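PDB 5B89: cysteine desulfurase from Thermococcus onnurineus, which probably uses pyridoxal 5'-phosphate to remove sulfur from L-cysteine and hand it to a sulfur carrier, leaving L-alanine. Local coordinates for residues I23-R28 with V396-E402; E36-D41 with S367-R371; T129-E133 with G157-L163; V320-T324 with H343-V347. The contacts are given in a common frame with arbitrary orientation. Residue numbers count along the deposited sequence, not the author numbering.

Contact 1 of 4, residues I23-R28 with V396-E402; sequences IPEDVR and VYNSLEE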
loop_
_atom_site.group_PDB
_atom_site.type_symbol
_atom_site.label_atom_id
_atom_site.label_comp_id
_atom_site.label_asym_id
_atom_site.label_seq_id
_atom_site.Cartn_x
_atom_site.Cartn_y
_atom_site.Cartn_z
ATOM N N ILE B 23 11.728 23.602 20.851
ATOM C CA ILE B 23 12.202 22.903 19.659
ATOM C C ILE B 23 13.701 22.997 19.691
ATOM O O ILE B 23 14.218 24.051 19.844
ATOM C CB ILE B 23 11.771 23.682 18.408
ATOM C CG1 ILE B 23 10.276 23.698 18.286
ATOM C CG2 ILE B 23 12.454 23.184 17.143
ATOM C CD1 ILE B 23 9.656 22.357 18.347
ATOM N N PRO B 24 14.508 21.882 19.542
ATOM C CA PRO B 24 13.895 20.581 19.240
ATOM C C PRO B 24 13.585 19.606 20.391
ATOM O O PRO B 24 13.046 18.533 20.198
ATOM C CB PRO B 24 14.975 19.951 18.380
ATOM C CG PRO B 24 16.239 20.372 18.990
ATOM C CD PRO B 24 16.036 21.732 19.453
ATOM N N GLU B 25 13.962 19.999 21.583
ATOM C CA GLU B 25 13.838 19.138 22.739
ATOM C C GLU B 25 12.548 18.439 22.985
ATOM O O GLU B 25 12.558 17.299 23.280
ATOM C CB GLU B 25 14.242 19.920 24.000
ATOM C CG GLU B 25 15.696 20.351 23.953
ATOM C CD GLU B 25 15.924 21.757 23.386
ATOM O OE1 GLU B 25 17.042 22.270 23.590
ATOM O OE2 GLU B 25 15.048 22.314 22.797
ATOM N N ASP B 26 11.441 19.134 22.878
ATOM C CA ASP B 26 10.138 18.528 23.205
ATOM C C ASP B 26 9.648 17.567 22.081
ATOM O O ASP B 26 8.749 16.750 22.337
ATOM C CB ASP B 26 9.057 19.575 23.442
ATOM C CG ASP B 26 9.215 20.232 24.809
ATOM O OD1 ASP B 26 9.940 19.634 25.646
ATOM O OD2 ASP B 26 8.679 21.336 25.038
ATOM N N VAL B 27 10.260 17.612 20.921
ATOM C CA VAL B 27 10.004 16.610 19.875
ATOM C C VAL B 27 10.853 15.367 20.133
ATOM O O VAL B 27 10.399 14.195 20.034
ATOM C CB VAL B 27 10.229 17.208 18.496
ATOM C CG1 VAL B 27 9.812 16.165 17.417
ATOM C CG2 VAL B 27 9.335 18.417 18.333
ATOM N N ARG B 28 12.115 15.542 20.433
ATOM C CA ARG B 28 13.097 14.503 20.658
ATOM C C ARG B 28 12.654 13.609 21.801
ATOM O O ARG B 28 12.947 12.395 21.742
ATOM C CB ARG B 28 14.450 15.067 20.939
ATOM C CG ARG B 28 15.082 15.824 19.756
ATOM C CD ARG B 28 16.313 16.585 20.170
ATOM N NE ARG B 28 17.424 15.726 20.515
ATOM C CZ ARG B 28 18.261 15.177 19.685
ATOM N NH1 ARG B 28 18.176 15.280 18.362
ATOM N NH2 ARG B 28 19.267 14.390 20.104
ATOM N N VAL B 396 12.622 18.610 12.226
ATOM C CA VAL B 396 12.489 19.488 13.379
ATOM C C VAL B 396 13.125 18.984 14.654
ATOM O O VAL B 396 13.448 19.750 15.497
ATOM C CB VAL B 396 11.013 19.926 13.577
ATOM C CG1 VAL B 396 10.154 18.787 14.067
ATOM C CG2 VAL B 396 10.904 21.137 14.500
ATOM N N TYR B 397 13.282 17.684 14.751
ATOM C CA TYR B 397 13.904 17.043 15.902
ATOM C C TYR B 397 15.425 17.029 15.878
ATOM O O TYR B 397 16.009 16.719 16.816
ATOM C CB TYR B 397 13.353 15.615 16.146
ATOM C CG TYR B 397 13.233 14.749 14.921
ATOM C CD1 TYR B 397 14.312 14.206 14.322
ATOM C CD2 TYR B 397 12.012 14.498 14.393
ATOM C CE1 TYR B 397 14.178 13.423 13.211
ATOM C CE2 TYR B 397 11.858 13.734 13.279
ATOM C CZ TYR B 397 12.938 13.209 12.705
ATOM O OH TYR B 397 12.719 12.474 11.579
ATOM N N ASN B 398 16.029 17.344 14.766
ATOM C CA ASN B 398 17.444 17.510 14.645
ATOM C C ASN B 398 17.882 18.852 15.260
ATOM O O ASN B 398 17.160 19.762 15.366
ATOM C CB ASN B 398 17.971 17.352 13.233
ATOM C CG ASN B 398 17.770 15.995 12.669
ATOM O OD1 ASN B 398 17.121 15.882 11.593
ATOM N ND2 ASN B 398 18.288 14.943 13.328
ATOM N N SER B 399 19.076 18.803 15.873
ATOM C CA SER B 399 19.594 19.940 16.677
ATOM C C SER B 399 20.922 20.490 16.124
ATOM O O SER B 399 21.712 19.857 15.462
ATOM C CB SER B 399 19.874 19.418 18.136
ATOM O OG SER B 399 20.995 18.609 18.173
ATOM N N LEU B 400 21.116 21.796 16.532
ATOM C CA LEU B 400 22.423 22.396 16.176
ATOM C C LEU B 400 23.671 21.666 16.804
ATOM O O LEU B 400 24.687 21.563 16.251
ATOM C CB LEU B 400 22.442 23.872 16.513
ATOM C CG LEU B 400 21.691 24.786 15.498
ATOM C CD1 LEU B 400 21.410 26.168 16.095
ATOM C CD2 LEU B 400 22.476 24.798 14.208
ATOM N N GLU B 401 23.432 21.101 17.986
ATOM C CA GLU B 401 24.424 20.234 18.668
ATOM C C GLU B 401 24.867 19.070 17.816
ATOM O O GLU B 401 26.022 18.720 17.676
ATOM C CB GLU B 401 23.925 19.803 20.042
ATOM C CG GLU B 401 23.872 20.922 21.075
ATOM C CD GLU B 401 22.534 21.679 21.110
ATOM O OE1 GLU B 401 22.334 22.460 22.103
ATOM O OE2 GLU B 401 21.651 21.591 20.192
ATOM N N GLU B 402 23.828 18.436 17.166
ATOM C CA GLU B 402 24.114 17.417 16.244
ATOM C C GLU B 402 24.918 17.836 14.998
ATOM O O GLU B 402 25.748 17.134 14.543
ATOM C CB GLU B 402 22.784 16.718 15.764
ATOM C CG GLU B 402 22.045 15.909 16.827
ATOM C CD GLU B 402 20.736 15.286 16.305
ATOM O OE1 GLU B 402 20.056 15.937 15.469
ATOM O OE2 GLU B 402 20.305 14.198 16.797
HETATM O O HOH W 1 21.357 12.747 18.704
#
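R28 reaches across from the short N-terminal helix 25-28 with its guanidinium and forms a salt bridge to E402, NH1 lying 2.9 Å from OE2; the same NH1 donates to the backbone O of Y397 at 3.0 Å. The contact thus ties helix 25-28 to the capping-box start of the C-terminal helix 400-415. Both partners lie near the guanidinium plane and both angles are close to linear. A water links R28 NH2 to E402 OE2. In the capping box S399 OG accepts from E402 N (3.0 Å), while E402 OE1 accepts from S399 N (3.1 Å) and from N398 ND2 (2.9 Å). A serine with a small hydroxyl suits the N-cap, and glutamate is long enough to serve cap and arginine with separate oxygens. Beneath this polar layer the packing is apolar. V27 CG1 sits 3.8 Å from Y397 CB, at the ring's edge, and I23 CG2 meets V396 CG2 at 3.7 Å; helix 291-307 closes over I23, V27 and V396. The Y397 hydroxyl bonds outside the contact, to N42. The peptide before P24 is cis, and the proline ring packs on the loop V396-S399, with P24 CB 3.3 Å from V396 O.

Contact 2 of 4, residues E36-D41 with S367-R371; sequences EVIYFD and SIMVR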
loop_
_atom_site.group_PDB
_atom_site.type_symbol
_atom_site.label_atom_id
_atom_site.label_comp_id
_atom_site.label_asym_id
_atom_site.label_seq_id
_atom_site.Cartn_x
_atom_site.Cartn_y
_atom_site.Cartn_z
ATOM N N GLU B 36 20.015 7.602 20.485
ATOM C CA GLU B 36 21.001 6.625 20.079
ATOM C C GLU B 36 21.844 6.935 18.882
ATOM O O GLU B 36 22.918 6.474 18.769
ATOM C CB GLU B 36 20.318 5.287 19.760
ATOM C CG GLU B 36 19.284 4.853 20.743
ATOM C CD GLU B 36 19.866 4.459 22.058
ATOM O OE1 GLU B 36 19.193 4.632 23.059
ATOM O OE2 GLU B 36 20.981 3.979 22.075
ATOM N N VAL B 37 21.289 7.692 17.963
ATOM C CA VAL B 37 22.008 8.063 16.779
ATOM C C VAL B 37 21.697 9.545 16.384
ATOM O O VAL B 37 20.777 10.079 16.857
ATOM C CB VAL B 37 21.606 7.191 15.556
ATOM C CG1 VAL B 37 21.914 5.736 15.790
ATOM C CG2 VAL B 37 20.138 7.360 15.190
ATOM N N ILE B 38 22.511 10.119 15.506
ATOM C CA ILE B 38 22.271 11.422 14.935
ATOM C C ILE B 38 21.684 11.032 13.573
ATOM O O ILE B 38 22.365 10.596 12.732
ATOM C CB ILE B 38 23.555 12.222 14.773
ATOM C CG1 ILE B 38 24.054 12.623 16.152
ATOM C CG2 ILE B 38 23.296 13.474 13.964
ATOM C CD1 ILE B 38 25.368 13.376 16.128
ATOM N N TYR B 39 20.382 11.169 13.446
ATOM C CA TYR B 39 19.668 10.751 12.247
ATOM C C TYR B 39 19.505 11.911 11.238
ATOM O O TYR B 39 18.680 12.742 11.386
ATOM C CB TYR B 39 18.288 10.159 12.612
ATOM C CG TYR B 39 17.566 9.497 11.455
ATOM C CD1 TYR B 39 17.854 8.226 11.071
ATOM C CD2 TYR B 39 16.633 10.188 10.755
ATOM C CE1 TYR B 39 17.208 7.649 10.015
ATOM C CE2 TYR B 39 15.989 9.618 9.709
ATOM C CZ TYR B 39 16.276 8.354 9.352
ATOM O OH TYR B 39 15.636 7.796 8.305
ATOM N N PHE B 40 20.335 11.843 10.213
ATOM C CA PHE B 40 20.370 12.815 9.131
ATOM C C PHE B 40 19.965 12.177 7.788
ATOM O O PHE B 40 20.501 12.476 6.794
ATOM C CB PHE B 40 21.777 13.448 9.005
ATOM C CG PHE B 40 22.130 14.481 10.082
ATOM C CD1 PHE B 40 21.244 14.906 11.011
ATOM C CD2 PHE B 40 23.383 15.023 10.111
ATOM C CE1 PHE B 40 21.579 15.848 11.956
ATOM C CE2 PHE B 40 23.737 15.972 11.036
ATOM C CZ PHE B 40 22.844 16.378 11.972
ATOM N N ASP B 41 18.995 11.284 7.839
ATOM C CA ASP B 41 18.516 10.630 6.608
ATOM C C ASP B 41 17.009 10.777 6.464
ATOM O O ASP B 41 16.350 9.899 6.032
ATOM C CB ASP B 41 18.915 9.167 6.526
ATOM C CG ASP B 41 18.822 8.597 5.100
ATOM O OD1 ASP B 41 18.807 9.366 4.160
ATOM O OD2 ASP B 41 18.752 7.397 5.013
ATOM N N SER B 367 28.029 7.001 14.527
ATOM C CA SER B 367 26.624 6.995 14.793
ATOM C C SER B 367 25.835 8.182 14.137
ATOM O O SER B 367 24.829 8.563 14.726
ATOM C CB SER B 367 26.325 6.968 16.271
ATOM O OG SER B 367 26.865 5.736 16.827
ATOM N N ILE B 368 26.355 8.639 12.993
ATOM C CA ILE B 368 25.655 9.651 12.219
ATOM C C ILE B 368 25.192 8.958 10.912
ATOM O O ILE B 368 25.908 8.360 10.172
ATOM C CB ILE B 368 26.602 10.795 11.843
ATOM C CG1 ILE B 368 27.162 11.474 13.111
ATOM C CG2 ILE B 368 25.859 11.789 10.925
ATOM C CD1 ILE B 368 28.351 12.400 12.810
ATOM N N MET B 369 23.856 9.067 10.690
ATOM C CA MET B 369 23.134 8.377 9.625
ATOM C C MET B 369 22.896 9.353 8.491
ATOM O O MET B 369 22.141 10.297 8.646
ATOM C CB MET B 369 21.792 7.846 10.165
ATOM C CG MET B 369 21.711 7.088 11.476
ATOM S SD MET B 369 22.510 5.449 11.583
ATOM C CE MET B 369 24.154 5.820 12.283
ATOM N N VAL B 370 23.620 9.053 7.421
ATOM C CA VAL B 370 23.423 9.773 6.179
ATOM C C VAL B 370 23.244 8.794 5.039
ATOM O O VAL B 370 23.533 7.621 5.129
ATOM C CB VAL B 370 24.595 10.750 5.865
ATOM C CG1 VAL B 370 24.725 11.866 6.846
ATOM C CG2 VAL B 370 25.914 10.035 5.641
ATOM N N ARG B 371 22.751 9.312 3.882
ATOM C CA ARG B 371 22.619 8.442 2.704
ATOM C C ARG B 371 23.638 8.857 1.652
ATOM O O ARG B 371 24.150 9.954 1.628
ATOM C CB ARG B 371 21.172 8.468 2.179
ATOM C CG ARG B 371 20.891 7.171 1.401
ATOM C CD ARG B 371 19.465 6.687 1.393
ATOM N NE ARG B 371 18.939 6.057 2.592
ATOM C CZ ARG B 371 18.660 4.765 2.771
ATOM N NH1 ARG B 371 18.943 3.836 1.865
ATOM N NH2 ARG B 371 18.075 4.420 3.878
HETATM O O HOH W 2 16.620 5.829 6.390
#
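M369 lies between V37 and Y39 of segment 36-41, its CG 4.0 Å from both V37 CG2 and Y39 CD1; the long, unbranched methionine side chain lets one CG touch both neighbours. On the opposite face I38 CD1 meets I368 CG1 at 4.0 Å. Just beyond these two bridge pairs, F40 CB packs 4.0 Å from V370 CG1. Between the faces runs a parallel beta ladder: I38 N donates to S367 O (2.9 Å), M369 N to I38 O (3.0 Å) and F40 N to M369 O (2.8 Å). S367, with positive phi, is the C-prime residue of the Schellman motif ending helix 356-365, so the chain turns directly into the strand. At the polar edge D41 OD2 forms a salt bridge with R371 NE at 2.8 Å; H72 of the second subunit also bonds this carboxylate. The R371 side chain comes within about 4 Å of the bound alanine. Strand 38-39 is one of the two outermost strands of this chain's four-stranded sheet, and strand 389-393 flanks 368-373 on the far side. Helix 400-415 packs on I38 and I368, while helix 356-365 lies against V370.

Contact 3 of 4, residues T129-E133 with G157-L163; sequences TTPYE and GDDEGNL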
loop_
_atom_site.group_PDB
_atom_site.type_symbol
_atom_site.label_atom_id
_atom_site.label_comp_id
_atom_site.label_asym_id
_atom_site.label_seq_id
_atom_site.Cartn_x
_atom_site.Cartn_y
_atom_site.Cartn_z
ATOM N N THR B 129 8.399 18.595 -17.690
ATOM C CA THR B 129 8.817 18.380 -16.314
ATOM C C THR B 129 10.143 19.077 -16.106
ATOM O O THR B 129 10.590 19.806 -16.933
ATOM C CB THR B 129 8.807 16.899 -16.033
ATOM O OG1 THR B 129 9.075 16.684 -14.648
ATOM C CG2 THR B 129 9.938 16.208 -16.734
ATOM N N THR B 130 10.759 18.865 -14.947
ATOM C CA THR B 130 12.097 19.419 -14.624
ATOM C C THR B 130 13.154 18.382 -14.961
ATOM O O THR B 130 12.902 17.210 -14.956
ATOM C CB THR B 130 12.236 19.909 -13.163
ATOM O OG1 THR B 130 12.577 18.793 -12.313
ATOM C CG2 THR B 130 11.082 20.582 -12.646
ATOM N N PRO B 131 14.400 18.808 -15.016
ATOM C CA PRO B 131 15.455 17.848 -15.217
ATOM C C PRO B 131 15.955 17.297 -13.925
ATOM O O PRO B 131 16.921 16.612 -13.966
ATOM C CB PRO B 131 16.585 18.667 -15.812
ATOM C CG PRO B 131 16.347 20.030 -15.341
ATOM C CD PRO B 131 14.870 20.186 -15.120
ATOM N N TYR B 132 15.327 17.589 -12.817
ATOM C CA TYR B 132 15.835 17.136 -11.547
ATOM C C TYR B 132 14.953 16.144 -10.841
ATOM O O TYR B 132 15.136 15.874 -9.679
ATOM C CB TYR B 132 16.024 18.333 -10.615
ATOM C CG TYR B 132 16.619 19.595 -11.195
ATOM C CD1 TYR B 132 17.956 19.700 -11.442
ATOM C CD2 TYR B 132 15.863 20.679 -11.392
ATOM C CE1 TYR B 132 18.509 20.860 -11.936
ATOM C CE2 TYR B 132 16.397 21.832 -11.877
ATOM C CZ TYR B 132 17.730 21.909 -12.160
ATOM O OH TYR B 132 18.225 23.057 -12.654
ATOM N N GLU B 133 13.993 15.626 -11.567
ATOM C CA GLU B 133 13.056 14.735 -10.970
ATOM C C GLU B 133 13.579 13.407 -10.419
ATOM O O GLU B 133 14.430 12.827 -10.977
ATOM C CB GLU B 133 11.951 14.439 -11.976
ATOM C CG GLU B 133 11.160 15.648 -12.464
ATOM C CD GLU B 133 10.409 16.405 -11.363
ATOM O OE1 GLU B 133 9.744 15.747 -10.568
ATOM O OE2 GLU B 133 10.512 17.621 -11.322
ATOM N N GLY B 157 17.490 24.632 -16.529
ATOM C CA GLY B 157 17.909 25.078 -15.235
ATOM C C GLY B 157 19.397 24.901 -15.041
ATOM O O GLY B 157 20.040 24.322 -15.819
ATOM N N ASP B 158 19.878 25.442 -13.937
ATOM C CA ASP B 158 21.277 25.419 -13.584
ATOM C C ASP B 158 21.689 24.259 -12.684
ATOM O O ASP B 158 20.900 23.446 -12.344
ATOM C CB ASP B 158 21.714 26.789 -13.074
ATOM C CG ASP B 158 21.212 27.101 -11.694
ATOM O OD1 ASP B 158 20.798 26.213 -10.988
ATOM O OD2 ASP B 158 21.235 28.239 -11.328
ATOM N N ASP B 159 22.958 24.165 -12.374
ATOM C CA ASP B 159 23.461 23.071 -11.594
ATOM C C ASP B 159 23.066 23.118 -10.130
ATOM O O ASP B 159 23.211 22.160 -9.451
ATOM C CB ASP B 159 24.984 22.955 -11.753
ATOM C CG ASP B 159 25.388 22.312 -13.069
ATOM O OD1 ASP B 159 24.519 21.910 -13.831
ATOM O OD2 ASP B 159 26.585 22.248 -13.330
ATOM N N GLU B 160 22.542 24.227 -9.686
ATOM C CA GLU B 160 22.091 24.381 -8.336
ATOM C C GLU B 160 20.658 23.942 -8.218
ATOM O O GLU B 160 20.171 23.842 -7.178
ATOM C CB GLU B 160 22.129 25.848 -7.933
ATOM C CG GLU B 160 23.478 26.361 -7.563
ATOM C CD GLU B 160 23.474 27.758 -6.980
ATOM O OE1 GLU B 160 22.457 28.369 -6.686
ATOM O OE2 GLU B 160 24.559 28.233 -6.781
ATOM N N GLY B 161 20.004 23.720 -9.336
ATOM C CA GLY B 161 18.603 23.376 -9.358
ATOM C C GLY B 161 17.661 24.537 -9.644
ATOM O O GLY B 161 16.526 24.339 -9.611
ATOM N N ASN B 162 18.159 25.720 -9.917
ATOM C CA ASN B 162 17.288 26.843 -10.161
ATOM C C ASN B 162 16.760 26.801 -11.593
ATOM O O ASN B 162 17.490 26.834 -12.509
ATOM C CB ASN B 162 17.979 28.177 -9.952
ATOM C CG ASN B 162 18.731 28.288 -8.650
ATOM O OD1 ASN B 162 19.937 28.421 -8.641
ATOM N ND2 ASN B 162 18.039 28.326 -7.606
ATOM N N LEU B 163 15.458 26.721 -11.713
ATOM C CA LEU B 163 14.842 26.689 -12.987
ATOM C C LEU B 163 14.813 28.076 -13.636
ATOM O O LEU B 163 14.679 29.051 -13.009
ATOM C CB LEU B 163 13.384 26.215 -12.874
ATOM C CG LEU B 163 13.145 24.791 -12.421
ATOM C CD1 LEU B 163 11.682 24.636 -11.986
ATOM C CD2 LEU B 163 13.519 23.768 -13.461
#
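T130 makes an ST turn, its OG1 accepting from Y132 N at 3.0 Å, and its CB rests 4.1 Å from L163 CD2. P131 follows as the second residue of the type I turn T130-E133, where its ring-restricted phi fits, and its CD lies 4.2 Å from the same L163 CD2. Y132 carries most of the contact: its OH donates to D158 O (2.7 Å), its CE2 edge meets L163 CD2 (3.8 Å), and one ring face covers G161, with CZ 3.3 Å from CA. Glycine suits both places opposite: a CB on G157 would clash with the hydroxyl, and G161 has positive phi. These loops follow adjacent parallel strands, 126-129 and 151-154, joined through helix 139-148 in a beta-alpha-beta crossover of the seven-stranded sheet. The loop facing Y132 is held by D158, whose OD1 accepts from E160 N (an Asx turn) and from N162 N, both at 2.9 Å. E133 ends the segment with OE2 accepting from T130 OG1 (2.6 Å) and Q181 N, just before the cofactor-binding H134.

Contact 4 of 4, residues V320-T324 with H343-V347; sequences VKRTT and HAGVV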
loop_
_atom_site.group_PDB
_atom_site.type_symbol
_atom_site.label_atom_id
_atom_site.label_comp_id
_atom_site.label_asym_id
_atom_site.label_seq_id
_atom_site.Cartn_x
_atom_site.Cartn_y
_atom_site.Cartn_z
ATOM N N VAL B 320 20.520 23.871 8.134
ATOM C CA VAL B 320 21.167 24.027 6.831
ATOM C C VAL B 320 22.209 25.161 6.820
ATOM O O VAL B 320 23.240 24.989 6.213
ATOM C CB VAL B 320 20.039 24.275 5.780
ATOM C CG1 VAL B 320 20.615 24.603 4.481
ATOM C CG2 VAL B 320 19.140 23.027 5.661
ATOM N N LYS B 321 21.847 26.259 7.427
ATOM C CA LYS B 321 22.728 27.416 7.487
ATOM C C LYS B 321 24.042 27.051 8.184
ATOM O O LYS B 321 25.086 27.316 7.652
ATOM C CB LYS B 321 22.037 28.584 8.164
ATOM C CG LYS B 321 22.786 29.911 8.046
ATOM C CD LYS B 321 22.071 31.032 8.739
ATOM C CE LYS B 321 22.856 32.312 8.454
ATOM N NZ LYS B 321 24.101 32.459 9.218
ATOM N N ARG B 322 23.965 26.396 9.341
ATOM C CA ARG B 322 25.205 26.007 10.010
ATOM C C ARG B 322 25.967 24.904 9.286
ATOM O O ARG B 322 27.132 24.956 9.208
ATOM C CB ARG B 322 24.968 25.694 11.477
ATOM C CG ARG B 322 26.223 25.261 12.216
ATOM C CD ARG B 322 27.248 26.390 12.250
ATOM N NE ARG B 322 28.398 25.912 12.992
ATOM C CZ ARG B 322 29.631 25.947 12.576
ATOM N NH1 ARG B 322 29.927 26.497 11.452
ATOM N NH2 ARG B 322 30.585 25.410 13.305
ATOM N N THR B 323 25.265 23.912 8.736
ATOM C CA THR B 323 25.907 22.887 8.007
ATOM C C THR B 323 26.706 23.392 6.829
ATOM O O THR B 323 27.841 23.033 6.641
ATOM C CB THR B 323 24.907 21.726 7.514
ATOM O OG1 THR B 323 24.271 21.223 8.719
ATOM C CG2 THR B 323 25.586 20.695 6.818
ATOM N N THR B 324 26.044 24.157 5.979
ATOM C CA THR B 324 26.707 24.668 4.766
ATOM C C THR B 324 27.906 25.621 5.059
ATOM O O THR B 324 28.897 25.459 4.430
ATOM C CB THR B 324 25.630 25.375 3.842
ATOM O OG1 THR B 324 24.974 26.399 4.534
ATOM C CG2 THR B 324 24.656 24.297 3.255
ATOM N N HIS B 343 16.412 26.681 -0.304
ATOM C CA HIS B 343 17.098 25.441 -0.015
ATOM C C HIS B 343 16.407 24.775 1.185
ATOM O O HIS B 343 16.343 25.316 2.297
ATOM C CB HIS B 343 18.571 25.759 0.379
ATOM C CG HIS B 343 19.527 24.648 0.153
ATOM N ND1 HIS B 343 19.427 23.351 0.686
ATOM C CD2 HIS B 343 20.647 24.593 -0.629
ATOM C CE1 HIS B 343 20.446 22.599 0.264
ATOM N NE2 HIS B 343 21.161 23.332 -0.559
ATOM N N ALA B 344 15.895 23.592 0.934
ATOM C CA ALA B 344 15.207 22.854 1.949
ATOM C C ALA B 344 16.174 22.168 2.889
ATOM O O ALA B 344 17.315 22.385 2.806
ATOM C CB ALA B 344 14.283 21.858 1.305
ATOM N N GLY B 345 15.658 21.360 3.794
ATOM C CA GLY B 345 16.482 20.696 4.785
ATOM C C GLY B 345 17.237 19.504 4.307
ATOM O O GLY B 345 17.136 18.463 4.849
ATOM N N VAL B 346 17.965 19.704 3.241
ATOM C CA VAL B 346 18.722 18.705 2.553
ATOM C C VAL B 346 20.061 19.295 2.136
ATOM O O VAL B 346 20.052 20.293 1.482
ATOM C CB VAL B 346 18.013 18.285 1.249
ATOM C CG1 VAL B 346 18.795 17.227 0.513
ATOM C CG2 VAL B 346 16.598 17.780 1.548
ATOM N N VAL B 347 21.173 18.675 2.538
ATOM C CA VAL B 347 22.509 19.140 2.083
ATOM C C VAL B 347 23.233 17.962 1.516
ATOM O O VAL B 347 23.660 17.017 2.256
ATOM C CB VAL B 347 23.263 19.731 3.282
ATOM C CG1 VAL B 347 24.633 20.185 2.751
ATOM C CG2 VAL B 347 22.519 20.897 3.896
#
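An inverse gamma turn centred on G345, tucked against a helix, is the striking feature here. Its bond runs from V346 N to A344 O at 2.8 Å, and the same carbonyl accepts from H343 ND1 at 3.1 Å, so the turn is fastened twice just before strand 346-349 begins. V320 of helix 309-329 fits against it, its CG2 lying 3.4 Å from A344 O and 3.6 Å from G345 CA. G345 presents its backbone CA to this methyl, where even a CB would have pointed sideways. The other methyl, V320 CG1, reaches H343 ND1 and V347 CG2, each at 4.2 Å. One helical turn further on, T323 CG2 meets V347 CG1 at 4.2 Å and T324 CG2 meets V347 CG2 at 4.1 Å. The 320, 323, 324 spacing places all three beta-branched residues on the buried helix face. Threonine can serve there because its hydroxyl is satisfied by the helix itself: T324 OG1 donates to V320 O (2.8 Å), and T323 OG1 bonds L319 O, freeing the methyls to pack. The link between the segments is thus van der Waals in character. V346 points away from the helix, its side chain about 5 Å from that of Q213, which binds the cofactor. A helix packed behind an edge strand of a small sheet whose other side looks toward the cofactor is consistent with the small domain of fold-type I PLP enzymes.

Overall arrangement
Contacts 1, 2 and 4 lie on the same side of the chain's centre, while contact 3 stands apart, its centre 31 Å from that of contact 1 and 18 Å from that of contact 4. Contacts 1 and 2 touch: N398 ND2 lies 3.0 Å from Y39 O, a probable hydrogen bond, and E402 packs on I38 and F40. L400 of contact 1 packs on R322 of contact 4. Contacts 2 and 4 reach the two outermost strands of one sheet, with nearest atoms about 6 Å apart. Contacts 2, 3 and 4 all approach the active site: R371 is about 4 Å from bound alanine, V346 about 8 Å from PLP, and Y132 about 9 Å from PLP, measured from the side chains.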